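Local coordinates for acylneuraminate lyase (Mycoplasma synoviae, PDB 4N4P), which belongs to the dihydrodipicolinate synthetase family of TIM-barrel enzymes and is assembled from four copies of the chain, at residues K8-M14 and V42-I47; E53-S58 and T271-F275; F59-K63 and E90-L94; T78-G84 and Y103-I109. All coordinates share one frame; numbering follows the deposited sequence.

Interaction 1 (K8-M14 and V42-I47); sequences KGLFPAM and VDGIYI
The pairing of the first two strands of the TIM barrel, 9-12 and 44-47, sets Leu10 and Pro12 against Gly44 and Tyr46, with the N-to-C directions 33° apart. Four backbone hydrogen bonds join the two segments. Leu10 O takes two N-H groups, Asp43 N at 3.0 Å and Gly44 N at 3.2 Å; further on Tyr46 N gives to Pro12 O, and Met14 N returns a bond to Tyr46 O. Proline fits between these bonds because it has no N-H to satisfy, and its CD rests on Val42 CG1 at a tight 3.4 Å. Asp43 adds a side-chain link: with CG beside its own backbone N (chi1 -58°), OD2 receives Leu10 N at 2.8 Å on the anti side of the carboxylate. Gly9 CA lies against the same oxygen, and the backbone angles of Gly9 are ones that favour glycine.

On the inner side of the barrel, the face of Phe11 covers Gly44 CA, 3.7 Å from the ring centroid in a CH-pi contact; having no side chain, Gly44 can lie this close under the ring. Tyr46 offers its ring edge to Ala13 CB and passes on inward, where its hydroxyl pairs with that of Tyr139. Leu10, Pro12 and Met14 face the outer helices instead, Leu10 packing on helix 212-227 and Met14 on helix 26-39. Water 1 links Met14 O, just past the first strand, to Tyr46 O in the second, donating to both. The flexible thioether of Met14 bends at its last torsion and runs alongside Ile47, its SD 4.2 Å from Ile47 CG2.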
loop_
_atom_site.group_PDB
_atom_site.type_symbol
_atom_site.label_atom_id
_atom_site.label_comp_id
_atom_site.label_asym_id
_atom_site.label_seq_id
_atom_site.Cartn_x
_atom_site.Cartn_y
_atom_site.Cartn_z
ATOM N N LYS A 8 19.976 22.132 18.200
ATOM C CA LYS A 8 20.895 20.995 17.994
ATOM C C LYS A 8 20.757 20.004 19.121
ATOM O O LYS A 8 20.588 20.394 20.284
ATOM C CB LYS A 8 22.325 21.492 17.916
ATOM C CG LYS A 8 22.554 22.274 16.615
ATOM C CD LYS A 8 23.923 22.930 16.513
ATOM C CE LYS A 8 24.069 23.545 15.124
ATOM N NZ LYS A 8 25.497 23.951 14.886
ATOM N N GLY A 9 20.846 18.720 18.782
ATOM C CA GLY A 9 20.972 17.683 19.779
ATOM C C GLY A 9 19.690 16.895 19.994
ATOM O O GLY A 9 18.875 16.718 19.065
ATOM N N LEU A 10 19.505 16.425 21.229
ATOM C CA LEU A 10 18.399 15.516 21.518
ATOM C C LEU A 10 17.236 16.192 22.225
ATOM O O LEU A 10 17.415 16.847 23.262
ATOM C CB LEU A 10 18.868 14.349 22.376
ATOM C CG LEU A 10 19.919 13.450 21.748
ATOM C CD1 LEU A 10 20.284 12.360 22.788
ATOM C CD2 LEU A 10 19.386 12.812 20.447
ATOM N N PHE A 11 16.047 15.976 21.666
ATOM C CA PHE A 11 14.777 16.471 22.210
ATOM C C PHE A 11 13.831 15.281 22.436
ATOM O O PHE A 11 13.090 14.924 21.524
ATOM C CB PHE A 11 14.118 17.402 21.199
ATOM C CG PHE A 11 14.788 18.747 21.070
ATOM C CD1 PHE A 11 16.087 18.852 20.590
ATOM C CD2 PHE A 11 14.117 19.894 21.443
ATOM C CE1 PHE A 11 16.716 20.096 20.482
ATOM C CE2 PHE A 11 14.717 21.164 21.317
ATOM C CZ PHE A 11 16.015 21.260 20.871
ATOM N N PRO A 12 13.816 14.698 23.644
ATOM C CA PRO A 12 12.802 13.684 23.931
ATOM C C PRO A 12 11.401 14.253 23.706
ATOM O O PRO A 12 11.106 15.427 24.051
ATOM C CB PRO A 12 12.999 13.386 25.432
ATOM C CG PRO A 12 13.761 14.620 25.965
ATOM C CD PRO A 12 14.650 14.996 24.829
ATOM N N ALA A 13 10.550 13.435 23.108
ATOM C CA ALA A 13 9.126 13.736 23.022
ATOM C C ALA A 13 8.505 13.321 24.352
ATOM O O ALA A 13 8.211 12.140 24.596
ATOM C CB ALA A 13 8.490 12.999 21.852
ATOM N N MET A 14 8.362 14.298 25.227
ATOM C CA MET A 14 8.065 14.054 26.636
ATOM C C MET A 14 6.746 13.334 26.840
ATOM O O MET A 14 5.769 13.693 26.231
ATOM C CB MET A 14 7.986 15.386 27.383
ATOM C CG MET A 14 8.101 15.195 28.899
ATOM S SD MET A 14 7.846 16.747 29.748
ATOM C CE MET A 14 6.070 16.866 29.764
ATOM N N VAL A 42 19.426 16.169 28.319
ATOM C CA VAL A 42 18.969 16.440 26.962
ATOM C C VAL A 42 19.240 17.905 26.580
ATOM O O VAL A 42 19.484 18.770 27.443
ATOM C CB VAL A 42 17.442 16.138 26.798
ATOM C CG1 VAL A 42 17.176 14.676 27.120
ATOM C CG2 VAL A 42 16.600 17.038 27.729
ATOM N N ASP A 43 19.182 18.174 25.283
ATOM C CA ASP A 43 19.384 19.522 24.783
ATOM C C ASP A 43 18.088 20.317 24.746
ATOM O O ASP A 43 18.103 21.556 24.741
ATOM C CB ASP A 43 20.021 19.431 23.403
ATOM C CG ASP A 43 21.314 18.677 23.444
ATOM O OD1 ASP A 43 22.294 19.284 23.922
ATOM O OD2 ASP A 43 21.362 17.473 23.050
ATOM N N GLY A 44 16.961 19.609 24.709
ATOM C CA GLY A 44 15.678 20.264 24.668
ATOM C C GLY A 44 14.586 19.265 24.960
ATOM O O GLY A 44 14.849 18.052 25.060
ATOM N N ILE A 45 13.349 19.763 25.068
ATOM C CA ILE A 45 12.196 18.887 25.314
ATOM C C ILE A 45 11.092 19.269 24.355
ATOM O O ILE A 45 10.827 20.467 24.143
ATOM C CB ILE A 45 11.667 19.011 26.782
ATOM C CG1 ILE A 45 12.786 18.708 27.765
ATOM C CG2 ILE A 45 10.513 18.020 27.035
ATOM C CD1 ILE A 45 12.477 19.137 29.215
ATOM N N TYR A 46 10.437 18.259 23.777
ATOM C CA TYR A 46 9.341 18.439 22.850
ATOM C C TYR A 46 8.090 17.941 23.562
ATOM O O TYR A 46 7.992 16.754 23.872
ATOM C CB TYR A 46 9.594 17.585 21.599
ATOM C CG TYR A 46 8.538 17.676 20.517
ATOM C CD1 TYR A 46 8.504 18.760 19.654
ATOM C CD2 TYR A 46 7.596 16.648 20.330
ATOM C CE1 TYR A 46 7.561 18.846 18.636
ATOM C CE2 TYR A 46 6.642 16.725 19.313
ATOM C CZ TYR A 46 6.626 17.837 18.475
ATOM O OH TYR A 46 5.724 17.976 17.453
ATOM N N ILE A 47 7.163 18.854 23.859
ATOM C CA ILE A 47 6.030 18.504 24.706
ATOM C C ILE A 47 4.728 18.391 23.955
ATOM O O ILE A 47 4.567 18.952 22.869
ATOM C CB ILE A 47 5.874 19.452 25.916
ATOM C CG1 ILE A 47 5.371 20.826 25.443
ATOM C CG2 ILE A 47 7.197 19.496 26.700
ATOM C CD1 ILE A 47 4.712 21.660 26.569
HETATM O O HOH W 1 5.643 15.054 23.608
#

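Interaction 2 (E53-S58 and T271-F275); sequences EFLLLS and TRKPF
With CG beside its backbone N (chi1 -67°) and the chain extended beyond, Glu53 carries OE1 to Arg272 N, while Arg272, straight from CG to NE (chi3 180°), reaches back across Leu56. The Glu53 OE1 to Arg272 N bond, 2.9 Å long, uses the syn lone pair of the carboxylate; the other oxygen, OE2, forms a salt bridge with Lys258, so both oxygens of this buried acid are engaged. Arg272 NH1 gives its N-H to Leu56 O at 2.6 Å, the acceptor lying near the guanidinium plane. NH1 also pairs with Asp61, and NE bonds to Gly22 O: arginine suits the place because one flat group can serve several acceptors round its edge.

Between these polar links sits Leu56. Its CD1 branch meets the edge of the Phe275 ring, 3.6 Å from CE2, and lies equally close to Lys273 O; CD2 reaches Pro274 CD at 4.2 Å. Phe275 is covered further by a second subunit, whose Tyr114 meets it edge-to-face, and Leu56 packs on Leu86 of that subunit.

Each partner is a compact turn. Glu53 has left-handed backbone angles, the bond from Leu56 N to Glu53 O opens the 3-10 segment 54-56, and Ser58 then N-caps helix 59-73. Opposite, Phe275 N bonds to Arg272 O at 3.1 Å across a cis peptide before Pro274, as in a type VI beta turn. Glu53 also ends the GSTGE sequence, the form taken here by the GxxGE signature in the loop after the second barrel strand of this family.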
loop_
_atom_site.group_PDB
_atom_site.type_symbol
_atom_site.label_atom_id
_atom_site.label_comp_id
_atom_site.label_asym_id
_atom_site.label_seq_id
_atom_site.Cartn_x
_atom_site.Cartn_y
_atom_site.Cartn_z
ATOM N N GLU A 53 0.670 11.918 24.569
ATOM C CA GLU A 53 -0.747 11.586 24.594
ATOM C C GLU A 53 -1.648 12.804 24.389
ATOM O O GLU A 53 -2.695 12.924 25.036
ATOM C CB GLU A 53 -1.086 10.848 25.910
ATOM C CG GLU A 53 -0.415 9.464 25.949
ATOM C CD GLU A 53 -0.499 8.796 27.321
ATOM O OE1 GLU A 53 -1.580 8.307 27.670
ATOM O OE2 GLU A 53 0.520 8.735 28.030
ATOM N N PHE A 54 -1.246 13.705 23.488
ATOM C CA PHE A 54 -1.907 15.008 23.423
ATOM C C PHE A 54 -3.379 14.890 23.087
ATOM O O PHE A 54 -4.163 15.683 23.575
ATOM C CB PHE A 54 -1.224 15.994 22.458
ATOM C CG PHE A 54 -1.484 15.723 21.023
ATOM C CD1 PHE A 54 -2.295 16.587 20.284
ATOM C CD2 PHE A 54 -0.899 14.625 20.393
ATOM C CE1 PHE A 54 -2.544 16.349 18.956
ATOM C CE2 PHE A 54 -1.141 14.365 19.059
ATOM C CZ PHE A 54 -1.970 15.236 18.332
ATOM N N LEU A 55 -3.740 13.916 22.261
ATOM C CA LEU A 55 -5.160 13.691 21.920
ATOM C C LEU A 55 -6.030 13.276 23.091
ATOM O O LEU A 55 -7.275 13.331 23.007
ATOM C CB LEU A 55 -5.323 12.686 20.777
ATOM C CG LEU A 55 -4.958 13.199 19.382
ATOM C CD1 LEU A 55 -5.375 12.163 18.383
ATOM C CD2 LEU A 55 -5.597 14.561 19.080
ATOM N N LEU A 56 -5.393 12.874 24.180
ATOM C CA LEU A 56 -6.090 12.433 25.378
ATOM C C LEU A 56 -6.110 13.521 26.440
ATOM O O LEU A 56 -6.604 13.313 27.553
ATOM C CB LEU A 56 -5.430 11.161 25.942
ATOM C CG LEU A 56 -5.216 10.055 24.919
ATOM C CD1 LEU A 56 -4.625 8.801 25.567
ATOM C CD2 LEU A 56 -6.505 9.726 24.202
ATOM N N LEU A 57 -5.546 14.676 26.097
ATOM C CA LEU A 57 -5.556 15.839 26.984
ATOM C C LEU A 57 -6.714 16.777 26.702
ATOM O O LEU A 57 -6.981 17.081 25.542
ATOM C CB LEU A 57 -4.270 16.672 26.776
ATOM C CG LEU A 57 -2.965 16.001 27.199
ATOM C CD1 LEU A 57 -1.765 16.869 26.821
ATOM C CD2 LEU A 57 -3.052 15.785 28.707
ATOM N N SER A 58 -7.357 17.298 27.754
ATOM C CA SER A 58 -8.302 18.404 27.564
ATOM C C SER A 58 -7.516 19.663 27.216
ATOM O O SER A 58 -6.285 19.732 27.438
ATOM C CB SER A 58 -9.141 18.641 28.822
ATOM O OG SER A 58 -8.348 19.183 29.863
ATOM N N THR A 271 -0.364 5.838 31.509
ATOM C CA THR A 271 -1.063 6.262 30.308
ATOM C C THR A 271 -2.543 6.397 30.589
ATOM O O THR A 271 -3.036 5.848 31.563
ATOM C CB THR A 271 -0.852 5.266 29.147
ATOM O OG1 THR A 271 -1.340 3.960 29.510
ATOM C CG2 THR A 271 0.641 5.174 28.833
ATOM N N ARG A 272 -3.224 7.165 29.751
ATOM C CA ARG A 272 -4.682 7.251 29.751
ATOM C C ARG A 272 -5.308 6.239 28.813
ATOM O O ARG A 272 -4.688 5.782 27.849
ATOM C CB ARG A 272 -5.134 8.640 29.326
ATOM C CG ARG A 272 -5.312 9.569 30.494
ATOM C CD ARG A 272 -5.906 10.922 30.072
ATOM N NE ARG A 272 -6.051 11.754 31.265
ATOM C CZ ARG A 272 -6.188 13.083 31.258
ATOM N NH1 ARG A 272 -6.208 13.747 30.118
ATOM N NH2 ARG A 272 -6.311 13.747 32.402
ATOM N N LYS A 273 -6.560 5.899 29.090
ATOM C CA LYS A 273 -7.361 5.104 28.158
ATOM C C LYS A 273 -7.462 5.813 26.812
ATOM O O LYS A 273 -7.530 7.038 26.769
ATOM C CB LYS A 273 -8.766 4.913 28.722
ATOM C CG LYS A 273 -8.791 4.233 30.090
ATOM C CD LYS A 273 -10.245 4.260 30.596
ATOM C CE LYS A 273 -10.346 3.752 32.020
ATOM N NZ LYS A 273 -10.126 2.290 32.044
ATOM N N PRO A 274 -7.516 5.044 25.703
ATOM C CA PRO A 274 -7.638 3.586 25.650
ATOM C C PRO A 274 -6.334 2.776 25.568
ATOM O O PRO A 274 -6.388 1.575 25.226
ATOM C CB PRO A 274 -8.460 3.355 24.391
ATOM C CG PRO A 274 -8.133 4.532 23.504
ATOM C CD PRO A 274 -7.774 5.679 24.396
ATOM N N PHE A 275 -5.187 3.390 25.897
ATOM C CA PHE A 275 -3.936 2.636 25.959
ATOM C C PHE A 275 -4.035 1.522 26.992
ATOM O O PHE A 275 -4.649 1.698 28.064
ATOM C CB PHE A 275 -2.732 3.542 26.243
ATOM C CG PHE A 275 -2.367 4.380 25.067
ATOM C CD1 PHE A 275 -1.749 3.798 23.949
ATOM C CD2 PHE A 275 -2.690 5.734 25.036
ATOM C CE1 PHE A 275 -1.435 4.579 22.822
ATOM C CE2 PHE A 275 -2.389 6.521 23.902
ATOM C CZ PHE A 275 -1.759 5.929 22.801
#

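Interaction 3 (F59-K63 and E90-L94); sequences FEDKK and ETKEL
Phe59 lies with one face over the side chain of Glu90, whose CG stands 3.8 Å from the ring centroid in a CH-pi contact, close to the ring normal. The carboxylate beyond is turned nearly flat to the ring, the two planes 9° apart and stacked. Phe59 reaches across because CG is anti to its backbone N (chi1 179°), while Glu90 is extended beyond CG and lies along the aromatic surface. The opposite face of the ring takes Lys63 CD near its rim, and at the ring edge CZ meets Glu93 CB at 3.8 Å.

Deeper toward the barrel, Leu94 fills the groove with both branches: CD2 touches Phe59 CE1 at 3.7 Å and Lys63 CG, while CD1 rests on Lys62 CD at 3.9 Å. The axes of 59-63 and 90-94, in neighbouring outer helices 59-73 and 88-100 of the TIM barrel, run 14° apart, 11.0 Å from each other. Across that distance a side chain as long as phenylalanine is well suited, and lysines and glutamates lend their aliphatic stems; no direct hydrogen bond joins the segments.

Water 2 accepts from Lys62 NZ and donates to Glu90 OE1 at 2.7 Å, bridging opposite charges 5.0 Å apart. Lys63 NZ is drawn to Glu60 OE2 of its own helix, 3.1 Å away, and reaches Glu93 through water 3 by a weak bond. Apolar and CH-pi packing thus makes the direct contact; the stacked carboxylate probably gains little from the pi cloud and is steadied instead by water and the nearby lysine.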
loop_
_atom_site.group_PDB
_atom_site.type_symbol
_atom_site.label_atom_id
_atom_site.label_comp_id
_atom_site.label_asym_id
_atom_site.label_seq_id
_atom_site.Cartn_x
_atom_site.Cartn_y
_atom_site.Cartn_z
ATOM N N PHE A 59 -8.218 20.654 26.680
ATOM C CA PHE A 59 -7.632 21.955 26.399
ATOM C C PHE A 59 -6.978 22.537 27.645
ATOM O O PHE A 59 -5.845 23.019 27.591
ATOM C CB PHE A 59 -8.715 22.880 25.862
ATOM C CG PHE A 59 -8.238 24.277 25.552
ATOM C CD1 PHE A 59 -7.107 24.496 24.774
ATOM C CD2 PHE A 59 -8.949 25.367 26.025
ATOM C CE1 PHE A 59 -6.697 25.795 24.486
ATOM C CE2 PHE A 59 -8.545 26.664 25.742
ATOM C CZ PHE A 59 -7.416 26.874 24.971
ATOM N N GLU A 60 -7.681 22.462 28.770
ATOM C CA GLU A 60 -7.147 22.922 30.045
ATOM C C GLU A 60 -5.911 22.136 30.509
ATOM O O GLU A 60 -4.973 22.728 31.073
ATOM C CB GLU A 60 -8.251 22.921 31.115
ATOM C CG GLU A 60 -9.309 24.013 30.879
ATOM C CD GLU A 60 -8.762 25.435 31.043
ATOM O OE1 GLU A 60 -7.951 25.662 31.979
ATOM O OE2 GLU A 60 -9.134 26.323 30.239
ATOM N N ASP A 61 -5.899 20.825 30.261
ATOM C CA ASP A 61 -4.728 19.984 30.571
ATOM C C ASP A 61 -3.502 20.480 29.760
ATOM O O ASP A 61 -2.378 20.543 30.290
ATOM C CB ASP A 61 -4.944 18.506 30.196
ATOM C CG ASP A 61 -5.902 17.729 31.119
ATOM O OD1 ASP A 61 -6.104 18.067 32.319
ATOM O OD2 ASP A 61 -6.411 16.691 30.610
ATOM N N LYS A 62 -3.721 20.779 28.473
ATOM C CA LYS A 62 -2.640 21.217 27.566
ATOM C C LYS A 62 -1.992 22.502 28.071
ATOM O O LYS A 62 -0.765 22.609 28.168
ATOM C CB LYS A 62 -3.148 21.398 26.139
ATOM C CG LYS A 62 -3.564 20.080 25.473
ATOM C CD LYS A 62 -4.256 20.334 24.157
ATOM C CE LYS A 62 -4.977 19.094 23.652
ATOM N NZ LYS A 62 -5.513 19.298 22.266
ATOM N N LYS A 63 -2.826 23.467 28.448
ATOM C CA LYS A 63 -2.324 24.715 29.010
ATOM C C LYS A 63 -1.560 24.477 30.292
ATOM O O LYS A 63 -0.533 25.099 30.509
ATOM C CB LYS A 63 -3.482 25.657 29.323
ATOM C CG LYS A 63 -4.215 26.196 28.137
ATOM C CD LYS A 63 -5.565 26.665 28.703
ATOM C CE LYS A 63 -6.059 27.859 27.992
ATOM N NZ LYS A 63 -7.358 28.288 28.611
ATOM N N GLU A 90 -8.641 26.783 19.643
ATOM C CA GLU A 90 -7.815 26.320 20.754
ATOM C C GLU A 90 -6.319 26.326 20.401
ATOM O O GLU A 90 -5.504 26.762 21.202
ATOM C CB GLU A 90 -8.255 24.936 21.225
ATOM C CG GLU A 90 -9.579 24.984 21.985
ATOM C CD GLU A 90 -9.979 23.643 22.538
ATOM O OE1 GLU A 90 -9.272 22.636 22.257
ATOM O OE2 GLU A 90 -10.997 23.618 23.281
ATOM N N THR A 91 -5.976 25.842 19.208
ATOM C CA THR A 91 -4.591 25.836 18.730
ATOM C C THR A 91 -3.959 27.243 18.741
ATOM O O THR A 91 -2.839 27.435 19.231
ATOM C CB THR A 91 -4.529 25.201 17.336
ATOM O OG1 THR A 91 -5.007 23.848 17.423
ATOM C CG2 THR A 91 -3.085 25.201 16.781
ATOM N N LYS A 92 -4.714 28.236 18.268
ATOM C CA LYS A 92 -4.273 29.635 18.311
ATOM C C LYS A 92 -4.021 30.146 19.738
ATOM O O LYS A 92 -3.024 30.827 19.989
ATOM C CB LYS A 92 -5.283 30.532 17.590
ATOM C CG LYS A 92 -5.445 30.228 16.110
ATOM C CD LYS A 92 -6.723 30.860 15.566
ATOM C CE LYS A 92 -6.645 32.381 15.581
ATOM N NZ LYS A 92 -8.015 32.985 15.519
ATOM N N GLU A 93 -4.898 29.799 20.680
ATOM C CA GLU A 93 -4.687 30.140 22.090
ATOM C C GLU A 93 -3.433 29.464 22.651
ATOM O O GLU A 93 -2.674 30.074 23.437
ATOM C CB GLU A 93 -5.907 29.765 22.944
ATOM C CG GLU A 93 -7.151 30.606 22.656
ATOM C CD GLU A 93 -6.924 32.094 22.941
ATOM O OE1 GLU A 93 -6.451 32.414 24.052
ATOM O OE2 GLU A 93 -7.202 32.939 22.053
ATOM N N LEU A 94 -3.217 28.201 22.265
ATOM C CA LEU A 94 -2.006 27.503 22.686
ATOM C C LEU A 94 -0.736 28.150 22.099
ATOM O O LEU A 94 0.262 28.259 22.789
ATOM C CB LEU A 94 -2.085 26.013 22.310
ATOM C CG LEU A 94 -3.161 25.209 23.034
ATOM C CD1 LEU A 94 -3.033 23.716 22.650
ATOM C CD2 LEU A 94 -3.055 25.348 24.550
HETATM O O HOH W 2 -6.725 21.819 22.014
HETATM O O HOH W 3 -7.039 30.203 26.287
#

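Interaction 4 (T78-G84 and Y103-I109); sequences TLIAQIG and YDAISAI
Leu79, Ala81 and Tyr103 form the apolar centre on the helix-facing side of a beta-alpha-beta crossover, in which helix 88-100 joins the parallel strands 78-82 and 105-108 of the TIM barrel. Tyr103 CD2 lies 3.5 Å from Leu79 CB and 3.8 Å from Ala81 CB, while Leu79 CD1 rides over the rim of one ring face. A methyl is enough at Ala81 because the broad ring covers the ground beside it; the phenol then runs under helix 59-73, its hydroxyl bonded to Met66 O. Farther along the same side, Ile83 CD1 meets Ile106 CD1 at 3.8 Å, and both residues pack on helix 88-100.

Ile80, Ala105, Gln82 and Ser107 turn to the barrel interior, where Ser107 OG is paired with Tyr46 OH. Between the two faces runs the parallel ladder: Ala81 N gives to Ala105 O, Ser107 N to Ala81 O, and Ile83 N to Ser107 O.

Polar side chains finish both ends. At the start, Asp104 OD2 accepts Leu79 N at 2.8 Å through its anti lone pair, and Leu79 O receives Asp104 N in return; OD1 forms a salt bridge with Lys6. At the far end Gln82, with CG anti to the backbone N (chi1 -164°) and a bend at the next torsion (chi2 -67°), passes CB and CG against Ser107 OG and turns its amide toward Ile109. An uncharged amide oxygen suits this buried end, where two backbone N-H groups need an acceptor: Gln82 OE1 takes Ile109 N at 2.9 Å and Gly84 N at 2.9 Å, from opposite faces of the amide plane.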
loop_
_atom_site.group_PDB
_atom_site.type_symbol
_atom_site.label_atom_id
_atom_site.label_comp_id
_atom_site.label_asym_id
_atom_site.label_seq_id
_atom_site.Cartn_x
_atom_site.Cartn_y
_atom_site.Cartn_z
ATOM N N THR A 78 16.124 23.892 25.686
ATOM C CA THR A 78 15.228 24.428 24.641
ATOM C C THR A 78 13.873 23.751 24.779
ATOM O O THR A 78 13.833 22.565 25.095
ATOM C CB THR A 78 15.848 24.147 23.261
ATOM O OG1 THR A 78 17.165 24.745 23.233
ATOM C CG2 THR A 78 14.992 24.716 22.083
ATOM N N LEU A 79 12.793 24.497 24.563
ATOM C CA LEU A 79 11.446 23.910 24.648
ATOM C C LEU A 79 10.683 24.077 23.365
ATOM O O LEU A 79 10.652 25.150 22.796
ATOM C CB LEU A 79 10.644 24.544 25.791
ATOM C CG LEU A 79 11.148 24.344 27.232
ATOM C CD1 LEU A 79 10.254 25.067 28.222
ATOM C CD2 LEU A 79 11.268 22.857 27.602
ATOM N N ILE A 80 10.043 23.001 22.921
ATOM C CA ILE A 80 9.155 23.030 21.776
ATOM C C ILE A 80 7.838 22.420 22.203
ATOM O O ILE A 80 7.826 21.377 22.834
ATOM C CB ILE A 80 9.720 22.233 20.574
ATOM C CG1 ILE A 80 11.144 22.707 20.223
ATOM C CG2 ILE A 80 8.804 22.375 19.372
ATOM C CD1 ILE A 80 11.802 21.893 19.121
ATOM N N ALA A 81 6.729 23.091 21.885
ATOM C CA ALA A 81 5.395 22.578 22.204
ATOM C C ALA A 81 4.624 22.232 20.947
ATOM O O ALA A 81 4.437 23.079 20.082
ATOM C CB ALA A 81 4.583 23.644 23.003
ATOM N N GLN A 82 4.146 20.991 20.865
ATOM C CA GLN A 82 3.230 20.590 19.788
ATOM C C GLN A 82 1.845 21.045 20.234
ATOM O O GLN A 82 1.419 20.691 21.328
ATOM C CB GLN A 82 3.256 19.064 19.624
ATOM C CG GLN A 82 2.649 18.558 18.312
ATOM C CD GLN A 82 1.163 18.798 18.214
ATOM O OE1 GLN A 82 0.680 19.299 17.210
ATOM N NE2 GLN A 82 0.420 18.418 19.253
ATOM N N ILE A 83 1.168 21.864 19.424
ATOM C CA ILE A 83 -0.034 22.556 19.899
ATOM C C ILE A 83 -1.211 22.351 18.956
ATOM O O ILE A 83 -2.281 22.931 19.149
ATOM C CB ILE A 83 0.239 24.075 20.076
ATOM C CG1 ILE A 83 0.682 24.686 18.745
ATOM C CG2 ILE A 83 1.288 24.302 21.197
ATOM C CD1 ILE A 83 0.249 26.138 18.603
ATOM N N GLY A 84 -1.003 21.522 17.943
ATOM C CA GLY A 84 -2.006 21.284 16.927
ATOM C C GLY A 84 -3.107 20.317 17.328
ATOM O O GLY A 84 -2.918 19.462 18.183
ATOM N N TYR A 103 8.392 29.716 25.054
ATOM C CA TYR A 103 8.795 28.504 24.318
ATOM C C TYR A 103 9.653 28.913 23.126
ATOM O O TYR A 103 9.454 29.980 22.543
ATOM C CB TYR A 103 7.552 27.702 23.845
ATOM C CG TYR A 103 7.065 26.773 24.928
ATOM C CD1 TYR A 103 6.369 27.271 26.049
ATOM C CD2 TYR A 103 7.365 25.410 24.883
ATOM C CE1 TYR A 103 5.959 26.414 27.092
ATOM C CE2 TYR A 103 6.974 24.551 25.886
ATOM C CZ TYR A 103 6.274 25.060 27.013
ATOM O OH TYR A 103 5.910 24.207 28.026
ATOM N N ASP A 104 10.600 28.055 22.753
ATOM C CA ASP A 104 11.529 28.384 21.669
ATOM C C ASP A 104 10.909 28.167 20.294
ATOM O O ASP A 104 11.259 28.836 19.298
ATOM C CB ASP A 104 12.800 27.567 21.862
ATOM C CG ASP A 104 13.514 27.939 23.119
ATOM O OD1 ASP A 104 14.089 29.065 23.167
ATOM O OD2 ASP A 104 13.504 27.142 24.069
ATOM N N ALA A 105 9.978 27.218 20.231
ATOM C CA ALA A 105 9.213 26.983 19.017
ATOM C C ALA A 105 7.914 26.254 19.362
ATOM O O ALA A 105 7.752 25.701 20.458
ATOM C CB ALA A 105 10.006 26.142 17.988
ATOM N N ILE A 106 7.033 26.213 18.383
ATOM C CA ILE A 106 5.845 25.382 18.448
ATOM C C ILE A 106 5.857 24.494 17.227
ATOM O O ILE A 106 6.614 24.736 16.272
ATOM C CB ILE A 106 4.518 26.211 18.480
ATOM C CG1 ILE A 106 4.478 27.206 17.305
ATOM C CG2 ILE A 106 4.341 26.909 19.836
ATOM C CD1 ILE A 106 3.181 27.992 17.168
ATOM N N SER A 107 5.039 23.441 17.263
ATOM C CA SER A 107 4.844 22.620 16.090
ATOM C C SER A 107 3.360 22.318 16.046
ATOM O O SER A 107 2.661 22.486 17.050
ATOM C CB SER A 107 5.669 21.319 16.173
ATOM O OG SER A 107 5.116 20.481 17.177
ATOM N N ALA A 108 2.874 21.853 14.898
ATOM C CA ALA A 108 1.469 21.450 14.800
ATOM C C ALA A 108 1.374 20.281 13.852
ATOM O O ALA A 108 1.821 20.360 12.701
ATOM C CB ALA A 108 0.604 22.593 14.305
ATOM N N ILE A 109 0.804 19.186 14.335
ATOM C CA ILE A 109 0.539 18.053 13.468
ATOM C C ILE A 109 -0.337 18.428 12.260
ATOM O O ILE A 109 -1.148 19.352 12.325
ATOM C CB ILE A 109 -0.115 16.905 14.251
ATOM C CG1 ILE A 109 -1.388 17.415 14.949
ATOM C CG2 ILE A 109 0.851 16.390 15.319
ATOM C CD1 ILE A 109 -2.429 16.369 14.972
#

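From the N terminus, interaction 1 closes first, looping over helix 26-39 to set the first barrel strand beside the second. Interaction 2 opens just afterwards and spans most of the chain, joining the loop after strand 44-47 to residues 271-275 ahead of the last helix. Interactions 3 and 4 both nest inside that loop and cross each other, since 59-63, 78-84, 90-94 and 103-109 alternate between outer helix and inner strand. Interactions 1 and 4 meet through the neighbouring strands 44-47 and 78-82, a salt bridge links interactions 2 and 3, and Phe54 of interaction 2 packs against Gln82, Gly84 and Ile109 of interaction 4.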